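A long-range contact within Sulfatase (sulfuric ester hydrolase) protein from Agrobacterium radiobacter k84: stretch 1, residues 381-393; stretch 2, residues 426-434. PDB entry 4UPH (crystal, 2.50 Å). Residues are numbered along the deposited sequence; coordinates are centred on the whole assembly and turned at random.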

# COMPACT_ATOMS: atom_id res chain seq x y z
N PRO A 381 -12.59 7.91 22.94
CA PRO A 381 -11.88 7.82 24.23
C PRO A 381 -10.80 6.75 24.20
O PRO A 381 -10.89 5.82 23.41
CB PRO A 381 -12.98 7.43 25.23
CG PRO A 381 -14.02 6.75 24.42
CD PRO A 381 -13.95 7.34 23.03
N LEU A 382 -9.79 6.90 25.06
CA LEU A 382 -8.73 5.94 25.35
C LEU A 382 -8.20 6.18 26.76
O LEU A 382 -7.64 7.24 27.07
CB LEU A 382 -7.57 5.87 24.31
CG LEU A 382 -6.45 4.86 24.66
CD1 LEU A 382 -6.97 3.44 24.69
CD2 LEU A 382 -5.26 5.00 23.74
N VAL A 383 -8.44 5.20 27.61
CA VAL A 383 -7.96 5.17 28.98
C VAL A 383 -7.28 3.83 29.15
O VAL A 383 -7.90 2.79 28.94
CB VAL A 383 -9.08 5.40 30.06
CG1 VAL A 383 -8.48 5.29 31.47
CG2 VAL A 383 -9.77 6.75 29.89
N ILE A 384 -6.00 3.86 29.48
CA ILE A 384 -5.21 2.66 29.76
C ILE A 384 -4.74 2.65 31.25
O ILE A 384 -3.99 3.55 31.66
CB ILE A 384 -4.01 2.46 28.80
CG1 ILE A 384 -4.47 2.45 27.33
CG2 ILE A 384 -3.22 1.19 29.19
CD1 ILE A 384 -3.25 2.54 26.28
N ARG A 385 -5.18 1.65 32.02
CA ARG A 385 -4.74 1.46 33.41
C ARG A 385 -3.74 0.31 33.45
O ARG A 385 -4.12 -0.85 33.31
CB ARG A 385 -5.90 1.22 34.40
CG ARG A 385 -5.38 1.18 35.84
CD ARG A 385 -6.43 0.82 36.86
NE ARG A 385 -5.88 1.01 38.21
CZ ARG A 385 -5.31 0.05 38.93
NH1 ARG A 385 -5.25 -1.19 38.48
NH2 ARG A 385 -4.82 0.32 40.13
N ASP A 386 -2.46 0.66 33.61
CA ASP A 386 -1.38 -0.32 33.69
C ASP A 386 -0.79 -0.32 35.12
O ASP A 386 0.04 0.55 35.46
CB ASP A 386 -0.30 -0.04 32.62
CG ASP A 386 0.79 -1.09 32.50
OD1 ASP A 386 0.77 -2.07 33.28
OD2 ASP A 386 1.65 -0.94 31.61
N PRO A 387 -1.17 -1.31 35.97
CA PRO A 387 -0.61 -1.36 37.34
C PRO A 387 0.91 -1.62 37.38
O PRO A 387 1.54 -1.35 38.40
CB PRO A 387 -1.42 -2.47 38.02
CG PRO A 387 -2.57 -2.76 37.11
CD PRO A 387 -2.10 -2.43 35.74
N GLY A 388 1.46 -2.08 36.25
CA GLY A 388 2.88 -2.34 36.04
C GLY A 388 3.71 -1.09 35.82
O GLY A 388 4.95 -1.15 35.85
N HIS A 389 3.04 0.06 35.56
CA HIS A 389 3.70 1.35 35.37
C HIS A 389 2.98 2.42 36.22
O HIS A 389 2.16 3.18 35.68
CB HIS A 389 3.76 1.76 33.89
CG HIS A 389 4.68 0.94 33.04
ND1 HIS A 389 4.17 -0.01 32.19
CD2 HIS A 389 6.02 0.98 32.91
CE1 HIS A 389 5.22 -0.54 31.57
NE2 HIS A 389 6.36 0.02 31.98
N PRO A 390 3.24 2.47 37.55
CA PRO A 390 2.57 3.47 38.40
C PRO A 390 3.08 4.90 38.17
O PRO A 390 2.39 5.88 38.51
CB PRO A 390 2.86 2.99 39.83
CG PRO A 390 3.53 1.64 39.69
CD PRO A 390 4.18 1.65 38.34
N GLY A 391 4.27 4.99 37.56
CA GLY A 391 4.96 6.23 37.21
C GLY A 391 4.23 7.18 36.28
O GLY A 391 4.59 8.36 36.21
N GLY A 392 3.23 6.67 35.56
CA GLY A 392 2.39 7.44 34.65
C GLY A 392 0.95 7.59 35.11
O GLY A 392 0.16 8.23 34.41
N ALA A 393 0.59 7.02 36.28
CA ALA A 393 -0.78 7.10 36.82
C ALA A 393 -1.26 8.56 37.06
O ALA A 393 -0.46 9.42 37.42
CB ALA A 393 -0.91 6.29 38.11
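Stretch 2 426-434: TLVPFLEGG

Two segments distant in sequence can pack closely without a single hydrogen bond between them, provided that side chains mesh at one end and glycines let the backbones meet at the other. Stretch 1 runs as a strand through Arg-385, reverses in a type I turn from Asp-386 to His-389, and continues into a 3-10 segment from Pro-390 to Gly-392, before Ala-393. Stretch 2 begins in an extended conformation at Thr-426, whose OG1 accepts from Val-428 N (3.1 Å) and so caps the short helix that follows. Gly-433 leaves helical geometry with a positive phi of 105°. The two chains advance in the same general sense: Leu-427 lies beside the strand, whereas Gly-433 reaches the 3-10 segment, its CA 3.9 Å from Gly-392 CA.

At that end the backbones touch directly. Gly-392 CA makes a CA-H...O contact with Leu-431 O at 3.3 Å; Gly-392 N is 3.4 Å from the same Leu-431 O, but the angle is too poor for a hydrogen bond. A CB on Gly-392 would clash with Leu-431 O, and one on Gly-433 with Gly-391 O.

The side chains follow the strand's alternation. Leu-382 and Ile-384 point toward stretch 2, and both reach Leu-427, with Leu-382 CD2 3.8 Å and Ile-384 CD1 3.9 Å from Leu-427 CD1. Ile-384 also reaches into the helix, its CG2 lying 3.8 Å from Leu-431 CD2. Leu-431 is the residue of stretch 2 most covered by stretch 1, and its backbone O also lies 3.4 Å from His-389 CB. The imidazole is held from within its own stretch, since His-389 ND1 donates to Asp-386 OD2 at 2.7 Å. Thus oriented, it places CD2 3.4 Å from Glu-432 CG and CE1 4.1 Å from Val-428 CG1, contacts between carbon atoms, with no hydrogen bond across to stretch 2.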

# COMPACT_ATOMS: atom_id res chain seq x y z
N THR A 426 4.13 1.98 19.81
CA THR A 426 3.91 1.65 21.22
C THR A 426 3.64 2.89 22.09
O THR A 426 4.31 3.92 21.97
CB THR A 426 5.02 0.77 21.80
OG1 THR A 426 4.69 0.53 23.18
CG2 THR A 426 6.43 1.40 21.66
N LEU A 427 2.63 2.76 22.94
CA LEU A 427 2.20 3.83 23.86
C LEU A 427 2.84 3.58 25.24
O LEU A 427 2.60 4.36 26.18
CB LEU A 427 0.67 3.87 23.99
CG LEU A 427 -0.16 4.20 22.75
CD1 LEU A 427 -1.65 3.95 23.01
CD2 LEU A 427 0.04 5.64 22.32
N VAL A 428 3.65 2.51 25.38
CA VAL A 428 4.33 2.16 26.63
C VAL A 428 5.12 3.38 27.18
O VAL A 428 4.87 3.74 28.34
CB VAL A 428 5.15 0.85 26.55
CG1 VAL A 428 6.05 0.65 27.77
CG2 VAL A 428 4.23 -0.36 26.34
N PRO A 429 5.95 4.12 26.37
CA PRO A 429 6.64 5.31 26.92
C PRO A 429 5.72 6.35 27.58
O PRO A 429 6.13 6.98 28.54
CB PRO A 429 7.42 5.86 25.72
CG PRO A 429 7.65 4.69 24.87
CD PRO A 429 6.39 3.88 24.97
N PHE A 430 4.48 6.47 27.12
CA PHE A 430 3.51 7.37 27.75
C PHE A 430 3.01 6.80 29.08
O PHE A 430 2.72 7.55 30.00
CB PHE A 430 2.29 7.60 26.84
CG PHE A 430 2.55 8.37 25.56
CD1 PHE A 430 2.86 9.73 25.60
CD2 PHE A 430 2.39 7.75 24.32
CE1 PHE A 430 3.04 10.45 24.42
CE2 PHE A 430 2.56 8.47 23.14
CZ PHE A 430 2.88 9.82 23.19
N LEU A 431 2.85 5.47 29.17
CA LEU A 431 2.40 4.78 30.38
C LEU A 431 3.50 4.84 31.48
O LEU A 431 3.18 4.92 32.66
CB LEU A 431 2.02 3.32 30.09
CG LEU A 431 1.01 3.05 28.96
CD1 LEU A 431 0.85 1.56 28.73
CD2 LEU A 431 -0.35 3.72 29.22
N GLU A 432 4.78 4.84 31.05
CA GLU A 432 5.96 4.95 31.91
C GLU A 432 6.04 6.35 32.55
O GLU A 432 6.72 6.54 33.56
CB GLU A 432 7.25 4.67 31.11
CG GLU A 432 7.38 3.22 30.68
CD GLU A 432 8.64 2.82 29.93
OE1 GLU A 432 9.16 3.63 29.13
OE2 GLU A 432 9.08 1.65 30.10
N GLY A 433 5.33 7.30 31.95
CA GLY A 433 5.29 8.68 32.41
C GLY A 433 6.12 9.63 31.56
O GLY A 433 6.14 10.83 31.84
N GLY A 434 6.78 9.09 30.53
CA GLY A 434 7.59 9.85 29.61
C GLY A 434 6.93 10.13 28.26
O GLY A 434 5.71 10.23 28.16